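Antifreeze protein (Marinomonas primoryensis, PDB 5JUH) is a giant adhesin that binds its Antarctic bacterium to diatoms and ice, its C-terminal calcium-binding RTX region probably serving type I secretion. Local coordinates at residues Asp95-Asn100 against Ile111-Ala116; Thr103-Ile108 against Gly161-Ala166; Glu118-Leu123 against Lys189-Asn194. All coordinates share one frame; numbering follows the deposited sequence.

Contact 1 of 3, residues Asp95-Asn100 against Ile111-Ala116. With CA (calcium ion), chain H; CA (calcium ion), chain G.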
ATOM      1  N   ASP A  95       3.112   3.885   9.936  1.00 10.73           N
ATOM      2  CA  ASP A  95       3.924   4.550   8.913  1.00 11.81           C
ATOM      3  C   ASP A  95       3.206   4.477   7.608  1.00 10.84           C
ATOM      4  O   ASP A  95       2.621   3.444   7.235  1.00 12.27           O
ATOM      5  CB  ASP A  95       5.299   3.845   8.856  1.00 11.27           C
ATOM      6  CG  ASP A  95       5.990   3.881  10.185  1.00 13.62           C
ATOM      7  OD1 ASP A  95       6.219   4.979  10.707  1.00 12.31           O
ATOM      8  OD2 ASP A  95       6.208   2.826  10.759  1.00 12.73           O
ATOM      9  N   ILE A  96       3.357   5.548   6.821  1.00 10.27           N
ATOM     10  CA  ILE A  96       2.821   5.556   5.451  1.00 10.53           C
ATOM     11  C   ILE A  96       4.026   5.312   4.514  1.00 11.68           C
ATOM     12  O   ILE A  96       5.029   6.012   4.574  1.00 11.40           O
ATOM     13  CB  ILE A  96       2.190   6.915   5.095  1.00 10.75           C
ATOM     14  CG1 ILE A  96       0.982   7.154   5.976  1.00 11.95           C
ATOM     15  CG2 ILE A  96       1.883   6.997   3.609  1.00 11.48           C
ATOM     16  CD1 ILE A  96       0.474   8.568   5.962  1.00 14.23           C
ATOM     17  N   PHE A  97       3.885   4.321   3.673  1.00 10.01           N
ATOM     18  CA  PHE A  97       4.846   4.078   2.628  1.00 10.62           C
ATOM     19  C   PHE A  97       4.286   4.568   1.329  1.00 11.52           C
ATOM     20  O   PHE A  97       3.252   4.104   0.863  1.00 11.18           O
ATOM     21  CB  PHE A  97       5.190   2.544   2.501  1.00 11.46           C
ATOM     22  CG  PHE A  97       5.708   1.966   3.804  1.00 11.69           C
ATOM     23  CD1 PHE A  97       7.048   1.933   4.080  1.00 12.84           C
ATOM     24  CD2 PHE A  97       4.859   1.377   4.758  1.00 12.89           C
ATOM     25  CE1 PHE A  97       7.551   1.409   5.253  1.00 11.91           C
ATOM     26  CE2 PHE A  97       5.344   0.866   5.939  1.00 11.57           C
ATOM     27  CZ  PHE A  97       6.672   0.836   6.159  1.00 10.92           C
ATOM     28  N   ILE A  98       4.936   5.601   0.777  1.00 10.33           N
ATOM     29  CA  ILE A  98       4.522   6.105  -0.542  1.00 10.89           C
ATOM     30  C   ILE A  98       5.192   5.382  -1.649  1.00 12.07           C
ATOM     31  O   ILE A  98       6.406   5.256  -1.610  1.00 14.46           O
ATOM     32  CB  ILE A  98       4.836   7.649  -0.643  1.00 12.55           C
ATOM     33  CG1 ILE A  98       4.168   8.440   0.492  1.00 14.35           C
ATOM     34  CG2 ILE A  98       4.371   8.170  -1.991  1.00 12.23           C
ATOM     35  CD1 ILE A  98       4.559   9.931   0.519  1.00 15.20           C
ATOM     36  N   LEU A  99       4.443   4.839  -2.578  1.00 11.50           N
ATOM     37  CA  LEU A  99       5.017   4.008  -3.615  1.00 11.88           C
ATOM     38  C   LEU A  99       4.811   4.687  -4.988  1.00 13.98           C
ATOM     39  O   LEU A  99       3.789   5.216  -5.303  1.00 16.03           O
ATOM     40  CB  LEU A  99       4.319   2.612  -3.636  1.00 11.43           C
ATOM     41  CG  LEU A  99       4.700   1.863  -2.333  1.00 12.89           C
ATOM     42  CD1 LEU A  99       3.879   0.590  -2.367  1.00 14.53           C
ATOM     43  CD2 LEU A  99       6.145   1.453  -2.312  1.00 16.70           C
ATOM     44  N   ASN A 100       5.832   4.560  -5.777  1.00 13.30           N
ATOM     45  CA  ASN A 100       5.903   5.014  -7.167  1.00 12.03           C
ATOM     46  C   ASN A 100       5.522   3.912  -8.095  1.00 13.40           C
ATOM     47  O   ASN A 100       5.894   2.736  -7.933  1.00 16.16           O
ATOM     48  CB  ASN A 100       7.304   5.603  -7.442  1.00 16.24           C
ATOM     49  CG  ASN A 100       8.406   4.608  -7.267  1.00 16.87           C
ATOM     50  OD1 ASN A 100       9.287   4.399  -8.240  1.00 27.70           O
ATOM     51  ND2 ASN A 100       8.442   3.987  -6.107  1.00 15.90           N
ATOM     52  N   ILE A 111       9.329  -3.200   1.045  1.00 10.31           N
ATOM     53  CA  ILE A 111       8.886  -2.731   2.355  1.00 10.95           C
ATOM     54  C   ILE A 111       9.167  -3.880   3.298  1.00 11.00           C
ATOM     55  O   ILE A 111       8.520  -4.925   3.166  1.00 11.00           O
ATOM     56  CB  ILE A 111       7.408  -2.308   2.379  1.00 10.74           C
ATOM     57  CG1 ILE A 111       7.184  -1.121   1.395  1.00 14.30           C
ATOM     58  CG2 ILE A 111       7.046  -1.949   3.819  1.00 13.21           C
ATOM     59  CD1 ILE A 111       5.736  -0.887   1.164  1.00 12.58           C
ATOM     60  N   THR A 112      10.084  -3.703   4.211  1.00 12.52           N
ATOM     61  CA  THR A 112      10.547  -4.845   5.009  1.00 14.81           C
ATOM     62  C   THR A 112       9.562  -5.256   6.114  1.00 12.91           C
ATOM     63  O   THR A 112       9.527  -6.486   6.354  1.00 15.76           O
ATOM     64  CB  THR A 112      11.869  -4.645   5.662  1.00 14.90           C
ATOM     65  OG1 THR A 112      11.763  -3.665   6.666  1.00 15.66           O
ATOM     66  CG2 THR A 112      12.997  -4.218   4.690  1.00 16.88           C
ATOM     67  N   ASP A 113       8.713  -4.335   6.615  1.00 11.38           N
ATOM     68  CA  ASP A 113       8.048  -4.602   7.859  1.00 10.92           C
ATOM     69  C   ASP A 113       6.631  -4.005   7.824  1.00 12.41           C
ATOM     70  O   ASP A 113       6.197  -3.369   8.835  1.00 15.68           O
ATOM     71  CB  ASP A 113       8.849  -4.009   9.035  1.00 14.81           C
ATOM     72  CG  ASP A 113       8.848  -2.431   8.997  1.00 14.91           C
ATOM     73  OD1 ASP A 113       8.770  -1.812   7.867  1.00 15.29           O
ATOM     74  OD2 ASP A 113       8.970  -1.874  10.120  1.00 17.14           O
ATOM     75  N   PHE A 114       5.878  -4.234   6.732  1.00 11.79           N
ATOM     76  CA  PHE A 114       4.549  -3.636   6.679  1.00 11.05           C
ATOM     77  C   PHE A 114       3.668  -4.364   7.716  1.00 12.08           C
ATOM     78  O   PHE A 114       3.445  -5.557   7.560  1.00 13.62           O
ATOM     79  CB  PHE A 114       3.952  -3.801   5.295  1.00 10.94           C
ATOM     80  CG  PHE A 114       2.606  -3.120   5.119  1.00 12.49           C
ATOM     81  CD1 PHE A 114       2.595  -1.769   4.953  1.00 12.23           C
ATOM     82  CD2 PHE A 114       1.404  -3.800   5.158  1.00 15.03           C
ATOM     83  CE1 PHE A 114       1.451  -1.091   4.820  1.00 13.06           C
ATOM     84  CE2 PHE A 114       0.161  -3.129   4.991  1.00 15.24           C
ATOM     85  CZ  PHE A 114       0.235  -1.781   4.854  1.00 15.98           C
ATOM     86  N   ASN A 115       3.062  -3.589   8.595  1.00 11.26           N
ATOM     87  CA  ASN A 115       2.137  -4.118   9.600  1.00 11.91           C
ATOM     88  C   ASN A 115       0.779  -3.579   9.226  1.00 11.96           C
ATOM     89  O   ASN A 115       0.462  -2.413   9.472  1.00 12.75           O
ATOM     90  CB  ASN A 115       2.571  -3.684  10.979  1.00 13.06           C
ATOM     91  CG  ASN A 115       1.655  -4.162  12.060  1.00 17.37           C
ATOM     92  OD1 ASN A 115       0.591  -4.726  11.812  1.00 19.30           O
ATOM     93  ND2 ASN A 115       1.991  -3.873  13.285  1.00 19.84           N
ATOM     94  N   ALA A 116      -0.124  -4.460   8.811  1.00 11.01           N
ATOM     95  CA  ALA A 116      -1.412  -4.047   8.254  1.00 10.63           C
ATOM     96  C   ALA A 116      -2.308  -3.408   9.350  1.00 11.60           C
ATOM     97  O   ALA A 116      -3.297  -2.718   8.988  1.00 14.52           O
ATOM     98  CB  ALA A 116      -2.201  -5.183   7.583  1.00 13.40           C
TER
HETATM   99 CA    CA H 207       7.787   4.506  12.406  1.00 12.92          CA
HETATM  100 CA    CA G 206       5.335   0.845  11.505  1.00 12.97          CA
HETATM  101  O   HOH W   1       6.420  -0.421   9.806  1.00 15.40           O
HETATM  102  O   HOH W   2       4.575  -1.086  12.668  0.50 11.35           O
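The Phe97 ring carries the methyl CG2 of Ile111 over the centre of one face, a CH-pi contact in which the methyl carbon stands 3.6 Å from the ring centroid and 11° off the normal. At the ring's edge, in its plane, lies a calcium-bound water. Phe114 meets the same ring differently: Phe97 CD2 comes 3.9 Å from Phe114 CD1, in the plane and at the edge of the Phe114 ring, while Phe114 CD1 approaches Phe97 obliquely. The carboxylate of Asp113 is turned 82° from the Phe97 ring, with OD1 3.8 Å from Phe97 CZ; its OD2 accepts from the backbone N of Leu91. Ile111 suits its place because its branches divide the work. CG2 stands anti to the backbone N and covers the ring, whereas the CG1 arm, beside that N (chi1 -62°), carries CD1 to 3.7 Å from Phe97 CB and 4.2 Å from Leu99 CD2. Phe97 and Ile111 belong to different sheets, in strands 96-98 and 110-111, so their side chains fill the space between the two sheets of an RTX-type calcium-binding beta-roll. Two residues before Phe97, Asp95 serves two of the roll's metal sites. Its OD1 binds one calcium at 2.4 Å and its OD2 a second at 2.3 Å, so a single short acidic side chain bridges both ions. The water at the edge of Phe97 is a ligand of that second calcium and can donate to Asp113 O, linking the turn after strand 110-111 to the metal.

Contact 2 of 3, residues Thr103-Ile108 against Gly161-Ala166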
ATOM      1  N   THR A 103       7.513   1.145 -14.695  1.00 13.59           N
ATOM      2  CA  THR A 103       7.138   0.257 -15.761  1.00 13.87           C
ATOM      3  C   THR A 103       7.859  -1.056 -15.694  1.00 15.68           C
ATOM      4  O   THR A 103       7.316  -2.052 -16.128  1.00 19.41           O
ATOM      5  CB  THR A 103       7.306   0.885 -17.165  1.00 15.11           C
ATOM      6  OG1 THR A 103       8.670   1.009 -17.538  1.00 13.56           O
ATOM      7  CG2 THR A 103       6.627   2.293 -17.266  1.00 15.91           C
ATOM      8  N   ASP A 104       9.035  -1.099 -15.073  1.00 15.72           N
ATOM      9  CA  ASP A 104       9.833  -2.341 -14.934  1.00 14.98           C
ATOM     10  C   ASP A 104       9.508  -2.843 -13.486  1.00 14.00           C
ATOM     11  O   ASP A 104       9.894  -2.232 -12.504  1.00 14.17           O
ATOM     12  CB  ASP A 104      11.280  -1.963 -15.074  1.00 15.47           C
ATOM     13  CG  ASP A 104      12.242  -3.115 -14.974  1.00 18.88           C
ATOM     14  OD1 ASP A 104      11.807  -4.213 -14.593  1.00 19.20           O
ATOM     15  OD2 ASP A 104      13.448  -2.821 -15.156  1.00 17.60           O
ATOM     16  N   VAL A 105       8.884  -3.996 -13.423  1.00 17.77           N
ATOM     17  CA  VAL A 105       8.476  -4.522 -12.086  1.00 18.98           C
ATOM     18  C   VAL A 105       9.710  -4.910 -11.270  1.00 16.46           C
ATOM     19  O   VAL A 105       9.647  -5.063 -10.029  1.00 21.06           O
ATOM     20  CB  VAL A 105       7.415  -5.628 -12.240  1.00 25.25           C
ATOM     21  CG1 VAL A 105       8.102  -6.856 -12.782  1.00 26.84           C
ATOM     22  CG2 VAL A 105       6.633  -5.795 -10.908  1.00 30.14           C
ATOM     23  N   LEU A 106      10.876  -5.093 -11.895  1.00 15.38           N
ATOM     24  CA  LEU A 106      12.087  -5.305 -11.132  1.00 15.37           C
ATOM     25  C   LEU A 106      12.646  -4.093 -10.407  1.00 17.31           C
ATOM     26  O   LEU A 106      13.604  -4.238  -9.669  1.00 20.65           O
ATOM     27  CB  LEU A 106      13.146  -5.938 -12.020  1.00 20.41           C
ATOM     28  CG  LEU A 106      12.824  -7.318 -12.493  1.00 24.19           C
ATOM     29  CD1 LEU A 106      13.957  -7.800 -13.430  1.00 34.98           C
ATOM     30  CD2 LEU A 106      12.544  -8.291 -11.385  1.00 25.60           C
ATOM     31  N   ASN A 107      12.074  -2.902 -10.645  1.00 14.56           N
ATOM     32  CA  ASN A 107      12.561  -1.724 -10.020  1.00 13.54           C
ATOM     33  C   ASN A 107      11.731  -1.287  -8.837  1.00 13.17           C
ATOM     34  O   ASN A 107      11.962  -0.266  -8.267  1.00 13.78           O
ATOM     35  CB  ASN A 107      12.604  -0.556 -11.024  1.00 13.83           C
ATOM     36  CG  ASN A 107      13.632  -0.716 -12.087  1.00 14.04           C
ATOM     37  OD1 ASN A 107      14.641  -1.428 -11.921  1.00 15.91           O
ATOM     38  ND2 ASN A 107      13.428  -0.020 -13.177  1.00 14.15           N
ATOM     39  N   ILE A 108      10.764  -2.121  -8.454  1.00 12.26           N
ATOM     40  CA  ILE A 108       9.885  -1.729  -7.344  1.00 12.94           C
ATOM     41  C   ILE A 108      10.585  -1.878  -5.995  1.00 11.82           C
ATOM     42  O   ILE A 108      11.500  -2.648  -5.824  1.00 13.70           O
ATOM     43  CB  ILE A 108       8.549  -2.532  -7.298  1.00 12.37           C
ATOM     44  CG1 ILE A 108       8.744  -3.967  -6.937  1.00 12.04           C
ATOM     45  CG2 ILE A 108       7.799  -2.399  -8.598  1.00 12.66           C
ATOM     46  CD1 ILE A 108       7.506  -4.808  -6.925  1.00 15.89           C
ATOM     47  N   GLY A 161      -3.565  -3.562 -11.245  1.00 26.62           N
ATOM     48  CA  GLY A 161      -3.351  -4.029 -12.608  1.00 34.71           C
ATOM     49  C   GLY A 161      -2.577  -5.290 -12.774  1.00 27.28           C
ATOM     50  O   GLY A 161      -1.801  -5.457 -13.738  1.00 32.30           O
ATOM     51  N   GLY A 162      -2.732  -6.199 -11.770  1.00 27.83           N
ATOM     52  CA  GLY A 162      -1.965  -7.401 -11.760  1.00 30.74           C
ATOM     53  C   GLY A 162      -0.530  -7.374 -11.458  1.00 24.78           C
ATOM     54  O   GLY A 162       0.122  -8.342 -11.697  1.00 26.61           O
ATOM     55  N   GLU A 163      -0.021  -6.207 -11.052  1.00 20.91           N
ATOM     56  CA  GLU A 163       1.352  -6.049 -10.779  1.00 21.43           C
ATOM     57  C   GLU A 163       1.542  -5.673  -9.305  1.00 14.21           C
ATOM     58  O   GLU A 163       0.873  -4.799  -8.809  1.00 14.39           O
ATOM     59  CB  GLU A 163       1.960  -4.863 -11.678  1.00 24.82           C
ATOM     60  CG  GLU A 163       1.987  -5.075 -13.221  1.00 35.46           C
ATOM     61  CD  GLU A 163       3.039  -6.007 -13.766  1.00 53.50           C
ATOM     62  OE1 GLU A 163       3.249  -5.987 -15.037  1.00 76.88           O
ATOM     63  OE2 GLU A 163       3.667  -6.778 -12.973  1.00 54.15           O
ATOM     64  N   ASP A 164       2.585  -6.236  -8.704  1.00 14.81           N
ATOM     65  CA  ASP A 164       2.977  -5.922  -7.374  1.00 12.49           C
ATOM     66  C   ASP A 164       3.385  -4.426  -7.222  1.00 13.20           C
ATOM     67  O   ASP A 164       4.085  -3.858  -8.055  1.00 14.00           O
ATOM     68  CB  ASP A 164       4.130  -6.807  -6.894  1.00 15.97           C
ATOM     69  CG  ASP A 164       3.687  -8.225  -6.680  1.00 19.42           C
ATOM     70  OD1 ASP A 164       2.750  -8.496  -5.832  1.00 16.23           O
ATOM     71  OD2 ASP A 164       4.269  -9.117  -7.249  1.00 25.08           O
ATOM     72  N   VAL A 165       2.846  -3.821  -6.192  1.00 12.74           N
ATOM     73  CA  VAL A 165       3.189  -2.425  -5.909  1.00 11.90           C
ATOM     74  C   VAL A 165       4.539  -2.298  -5.222  1.00 12.79           C
ATOM     75  O   VAL A 165       5.147  -1.209  -5.174  1.00 13.08           O
ATOM     76  CB  VAL A 165       2.055  -1.701  -5.148  1.00 13.31           C
ATOM     77  CG1 VAL A 165       0.691  -1.821  -5.819  1.00 15.35           C
ATOM     78  CG2 VAL A 165       1.990  -2.124  -3.683  1.00 13.76           C
ATOM     79  N   ALA A 166       4.916  -3.389  -4.543  1.00 11.64           N
ATOM     80  CA  ALA A 166       6.121  -3.447  -3.710  1.00 11.63           C
ATOM     81  C   ALA A 166       6.394  -4.920  -3.458  1.00 11.28           C
ATOM     82  O   ALA A 166       5.477  -5.701  -3.541  1.00 11.93           O
ATOM     83  CB  ALA A 166       6.013  -2.706  -2.360  1.00 13.34           C
TER
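Ile108 and Val105 rest against the backbone and side chains of strand 163-168, joining the loop between strands 96-98 and 110-111 of the calcium-binding roll to a strand of the six-stranded mixed sheet that continues from the roll. The close part belongs to Ile108. Its CD1 lies 3.6 Å from Ala166 C and 3.7 Å from Asp164 O, and also reaches Asp164 CB at 3.9 Å. The CG1 arm sits between the backbone N and the carbonyl carbon (chi1 69°), which turns the long branch toward the strand, where it spans from Asp164 O to Ala166 C; the methyl of Ala166 points the other way, toward Leu99 and Ile111. The carboxylate of Asp164 turns to other partners, accepting from His157 and forming a salt bridge with Lys159.

Toward solvent the contact thins out. Val105 meets the exposed Glu163 obliquely, an apolar methyl beside a carboxylate oxygen, and no hydrogen bond spans the two segments. The loop is shaped from within instead: Asp104 makes an Asx turn, its OD1 accepting from Leu106 N at 3.0 Å from 48° above the carboxylate plane, and Asp104 O accepts from Asn107 N in the short 3-10 turn. On the outer side, Val105 CG2 stops 3.7 Å from Glu163 OE2.

Contact 3 of 3, residues Glu118-Leu123 against Lys189-Asn194. With CA (calcium ion), chain I; CA (calcium ion), chain G.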
ATOM      1  N   GLU A 118      -1.392  -1.213  11.392  1.00 11.46           N
ATOM      2  CA  GLU A 118      -0.838   0.106  11.836  1.00 10.80           C
ATOM      3  C   GLU A 118      -0.424   0.981  10.602  1.00 11.67           C
ATOM      4  O   GLU A 118      -0.814   2.120  10.481  1.00 11.26           O
ATOM      5  CB  GLU A 118       0.402  -0.055  12.805  1.00 13.75           C
ATOM      6  CG  GLU A 118      -0.053  -0.596  14.110  1.00 13.25           C
ATOM      7  CD  GLU A 118       1.013  -0.825  15.125  1.00 18.74           C
ATOM      8  OE1 GLU A 118       1.869   0.035  15.243  1.00 19.17           O
ATOM      9  OE2 GLU A 118       0.908  -1.920  15.809  1.00 21.54           O
ATOM     10  N   ASP A 119       0.358   0.394   9.704  1.00 11.07           N
ATOM     11  CA  ASP A 119       0.915   1.099   8.588  1.00  9.31           C
ATOM     12  C   ASP A 119      -0.113   1.251   7.451  1.00 10.47           C
ATOM     13  O   ASP A 119      -1.182   0.673   7.456  1.00 11.39           O
ATOM     14  CB  ASP A 119       2.130   0.295   8.101  1.00 11.56           C
ATOM     15  CG  ASP A 119       3.220   0.160   9.114  1.00 11.65           C
ATOM     16  OD1 ASP A 119       3.535   1.020   9.972  1.00 11.99           O
ATOM     17  OD2 ASP A 119       3.920  -0.904   9.016  1.00 12.17           O
ATOM     18  N   ALA A 120       0.290   2.036   6.418  1.00 10.57           N
ATOM     19  CA  ALA A 120      -0.579   2.285   5.267  1.00 10.26           C
ATOM     20  C   ALA A 120       0.246   2.461   4.026  1.00 10.93           C
ATOM     21  O   ALA A 120       1.396   2.718   4.110  1.00 11.45           O
ATOM     22  CB  ALA A 120      -1.390   3.560   5.501  1.00 11.29           C
ATOM     23  N   LEU A 121      -0.357   2.259   2.876  1.00  9.08           N
ATOM     24  CA  LEU A 121       0.290   2.439   1.606  1.00  9.57           C
ATOM     25  C   LEU A 121      -0.378   3.577   0.827  1.00 11.07           C
ATOM     26  O   LEU A 121      -1.580   3.579   0.621  1.00 11.29           O
ATOM     27  CB  LEU A 121       0.106   1.192   0.772  1.00 12.34           C
ATOM     28  CG  LEU A 121       0.592  -0.148   1.375  1.00 12.26           C
ATOM     29  CD1 LEU A 121       0.279  -1.302   0.460  1.00 12.75           C
ATOM     30  CD2 LEU A 121       2.113  -0.082   1.577  1.00 13.37           C
ATOM     31  N   ASP A 122       0.422   4.541   0.405  1.00 10.02           N
ATOM     32  CA  ASP A 122      -0.079   5.598  -0.489  1.00 10.63           C
ATOM     33  C   ASP A 122       0.112   5.119  -1.930  1.00 11.04           C
ATOM     34  O   ASP A 122       1.260   5.082  -2.401  1.00 12.74           O
ATOM     35  CB  ASP A 122       0.588   6.943  -0.182  1.00 11.59           C
ATOM     36  CG  ASP A 122       0.024   8.090  -1.042  1.00 14.62           C
ATOM     37  OD1 ASP A 122      -0.496   7.794  -2.141  1.00 15.08           O
ATOM     38  OD2 ASP A 122       0.074   9.249  -0.562  1.00 16.16           O
ATOM     39  N   LEU A 123      -0.990   4.786  -2.543  1.00 10.74           N
ATOM     40  CA  LEU A 123      -0.924   4.218  -3.865  1.00 11.95           C
ATOM     41  C   LEU A 123      -1.392   5.166  -4.961  1.00 11.35           C
ATOM     42  O   LEU A 123      -1.642   4.733  -5.996  1.00 12.61           O
ATOM     43  CB  LEU A 123      -1.842   2.933  -3.949  1.00 13.45           C
ATOM     44  CG  LEU A 123      -1.360   1.845  -2.949  1.00 12.83           C
ATOM     45  CD1 LEU A 123      -2.261   0.623  -3.155  1.00 12.56           C
ATOM     46  CD2 LEU A 123       0.115   1.426  -3.177  1.00 12.18           C
ATOM     47  N   LYS A 189      -4.789  -0.414   4.941  1.00 11.11           N
ATOM     48  CA  LYS A 189      -5.070   1.000   4.789  1.00 12.30           C
ATOM     49  C   LYS A 189      -4.387   1.525   3.484  1.00 10.90           C
ATOM     50  O   LYS A 189      -3.167   1.382   3.352  1.00 11.62           O
ATOM     51  CB  LYS A 189      -4.622   1.744   5.990  1.00 11.99           C
ATOM     52  CG  LYS A 189      -5.386   1.317   7.224  1.00 13.00           C
ATOM     53  CD  LYS A 189      -5.168   2.186   8.435  1.00 15.02           C
ATOM     54  CE  LYS A 189      -3.766   2.041   8.942  1.00 17.12           C
ATOM     55  NZ  LYS A 189      -3.636   2.646  10.352  1.00 15.82           N
ATOM     56  N   VAL A 190      -5.169   2.081   2.569  1.00 10.72           N
ATOM     57  CA  VAL A 190      -4.700   2.566   1.293  1.00  9.70           C
ATOM     58  C   VAL A 190      -5.065   4.038   1.219  1.00 10.34           C
ATOM     59  O   VAL A 190      -6.227   4.421   1.513  1.00 11.57           O
ATOM     60  CB  VAL A 190      -5.363   1.840   0.137  1.00 12.47           C
ATOM     61  CG1 VAL A 190      -5.061   2.478  -1.178  1.00 14.10           C
ATOM     62  CG2 VAL A 190      -5.046   0.382   0.182  1.00 14.91           C
ATOM     63  N   ILE A 191      -4.063   4.855   0.888  1.00 11.14           N
ATOM     64  CA  ILE A 191      -4.232   6.310   0.725  1.00 11.26           C
ATOM     65  C   ILE A 191      -4.294   6.640  -0.789  1.00 11.28           C
ATOM     66  O   ILE A 191      -3.520   6.147  -1.576  1.00 12.63           O
ATOM     67  CB  ILE A 191      -3.117   7.073   1.412  1.00 11.32           C
ATOM     68  CG1 ILE A 191      -3.267   6.858   2.961  1.00 13.18           C
ATOM     69  CG2 ILE A 191      -3.206   8.542   1.099  1.00 12.86           C
ATOM     70  CD1 ILE A 191      -1.997   7.132   3.679  1.00 16.86           C
ATOM     71  N   TYR A 192      -5.321   7.393  -1.155  1.00 10.62           N
ATOM     72  CA  TYR A 192      -5.480   7.895  -2.502  1.00 10.66           C
ATOM     73  C   TYR A 192      -5.862   9.389  -2.351  1.00 12.10           C
ATOM     74  O   TYR A 192      -6.815   9.747  -1.677  1.00 12.33           O
ATOM     75  CB  TYR A 192      -6.600   7.165  -3.219  1.00 12.37           C
ATOM     76  CG  TYR A 192      -6.865   7.629  -4.648  1.00 13.05           C
ATOM     77  CD1 TYR A 192      -6.049   7.242  -5.638  1.00 14.19           C
ATOM     78  CD2 TYR A 192      -7.878   8.517  -4.993  1.00 14.92           C
ATOM     79  CE1 TYR A 192      -6.245   7.670  -6.932  1.00 14.10           C
ATOM     80  CE2 TYR A 192      -8.055   8.915  -6.247  1.00 16.67           C
ATOM     81  CZ  TYR A 192      -7.230   8.493  -7.217  1.00 15.77           C
ATOM     82  OH  TYR A 192      -7.449   8.868  -8.590  1.00 17.77           O
ATOM     83  N   ASN A 193      -5.011  10.238  -2.937  1.00 13.34           N
ATOM     84  CA  ASN A 193      -5.250  11.709  -2.825  1.00 14.15           C
ATOM     85  C   ASN A 193      -5.446  12.169  -1.365  1.00 13.28           C
ATOM     86  O   ASN A 193      -6.332  12.931  -1.075  1.00 15.64           O
ATOM     87  CB  ASN A 193      -6.410  12.097  -3.715  1.00 16.43           C
ATOM     88  CG  ASN A 193      -6.069  12.090  -5.175  1.00 19.47           C
ATOM     89  OD1 ASN A 193      -4.944  12.197  -5.590  1.00 21.41           O
ATOM     90  ND2 ASN A 193      -7.115  12.139  -5.972  1.00 24.52           N
ATOM     91  N   ASN A 194      -4.510  11.763  -0.482  1.00 14.42           N
ATOM     92  CA  ASN A 194      -4.483  12.200   0.884  1.00 15.87           C
ATOM     93  C   ASN A 194      -5.655  11.855   1.750  1.00 14.59           C
ATOM     94  O   ASN A 194      -5.841  12.428   2.794  1.00 18.63           O
ATOM     95  CB  ASN A 194      -4.148  13.698   1.035  1.00 20.48           C
ATOM     96  CG  ASN A 194      -2.978  14.073   0.188  1.00 26.78           C
ATOM     97  OD1 ASN A 194      -3.090  14.832  -0.746  1.00 42.48           O
ATOM     98  ND2 ASN A 194      -1.887  13.554   0.504  1.00 27.04           N
TER
HETATM   99 CA    CA I 208       3.160  -1.652  16.683  0.80 16.51          CA
HETATM  100 CA    CA G 206       5.335   0.845  11.505  1.00 12.97          CA
HETATM  101  O   HOH W   3      -2.782  -1.380   6.645  1.00 12.45           O
HETATM  102  O   HOH W   1       6.420  -0.421   9.806  1.00 15.40           O
HETATM  103  O   HOH W   4      -1.918  10.879  -1.497  1.00 19.90           O
HETATM  104  O   HOH W   2       4.575  -1.086  12.668  0.50 11.35           O
HETATM  105  O   HOH W   5       3.164  -3.988  16.394  1.00 25.79           O
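Lys189 and Ala120 lie side by side on one face of a parallel strand pair, their CB atoms 3.7 Å apart. The small alanine leaves room for the lysine chain, which bends at chi3 (-68°) and runs back along segment 118-123 until NZ donates to Glu118 O at 2.9 Å. That amine stands above the carbonyl plane, 49° out of it. On the same face, Ile191 sends CD1 toward Ala120 CB and CG2 toward the carboxylate of Asp122, whose OD2 is 3.7 Å from Ile191 CG2; Asp122 and Ile191 cross at about a right angle. The carboxylate has polar partners at both oxygens: OD1 is hydrogen-bonded to Thr124 OG1, and OD2 accepts from a water that in turn accepts from Asn194 N. Beyond the end of strand 120-122, Leu123 crosses Val190 at a similar angle, with Leu123 CD1 3.9 Å from Val190 CG1, and Val190 shares its sheet face with Leu121. A beta-branched valine and long leucines suit this buried side.

The backbone ladder sets the register that brings these residues together. Ile191 N donates to Leu121 O at 2.8 Å, nearly straight at 173°, while Leu121 N donates to Lys189 O and Leu123 N to Ile191 O. Before the strand, acidic side chains bind metal: both carboxylate oxygens of Glu118 grip one calcium, and Asp119 OD1 binds another at 2.4 Å. Strand 120-122 lies between strand 96-98 of the calcium-rich roll and strand 187-192, which pairs on its far side with the antiparallel strand 195-200; Leu123 takes the N-cap position of helix 124-127.

How the contacts relate
Contacts 1 and 3 are the closest pair, their centres about 9 Å apart, and they share one calcium: Asp95 OD2 and Asp119 OD1 both bind it, with two common water ligands. Strands 96-98 and 120-122 are neighbours in one sheet, and Asp95 O probably accepts a hydrogen bond from Ala120 N at 2.8 Å. Phe114 CE1 adds an apolar touch, 3.5 Å from Leu121 CD2. Contact 2 lies farther from both, about 15 Å from contact 1 and 17 Å from contact 3 between centres, yet Val165 joins it to each: its CG2 is 3.6 Å from Leu99 CD1 and 4.0 Å from Leu123 CD2, bringing the two sheets together.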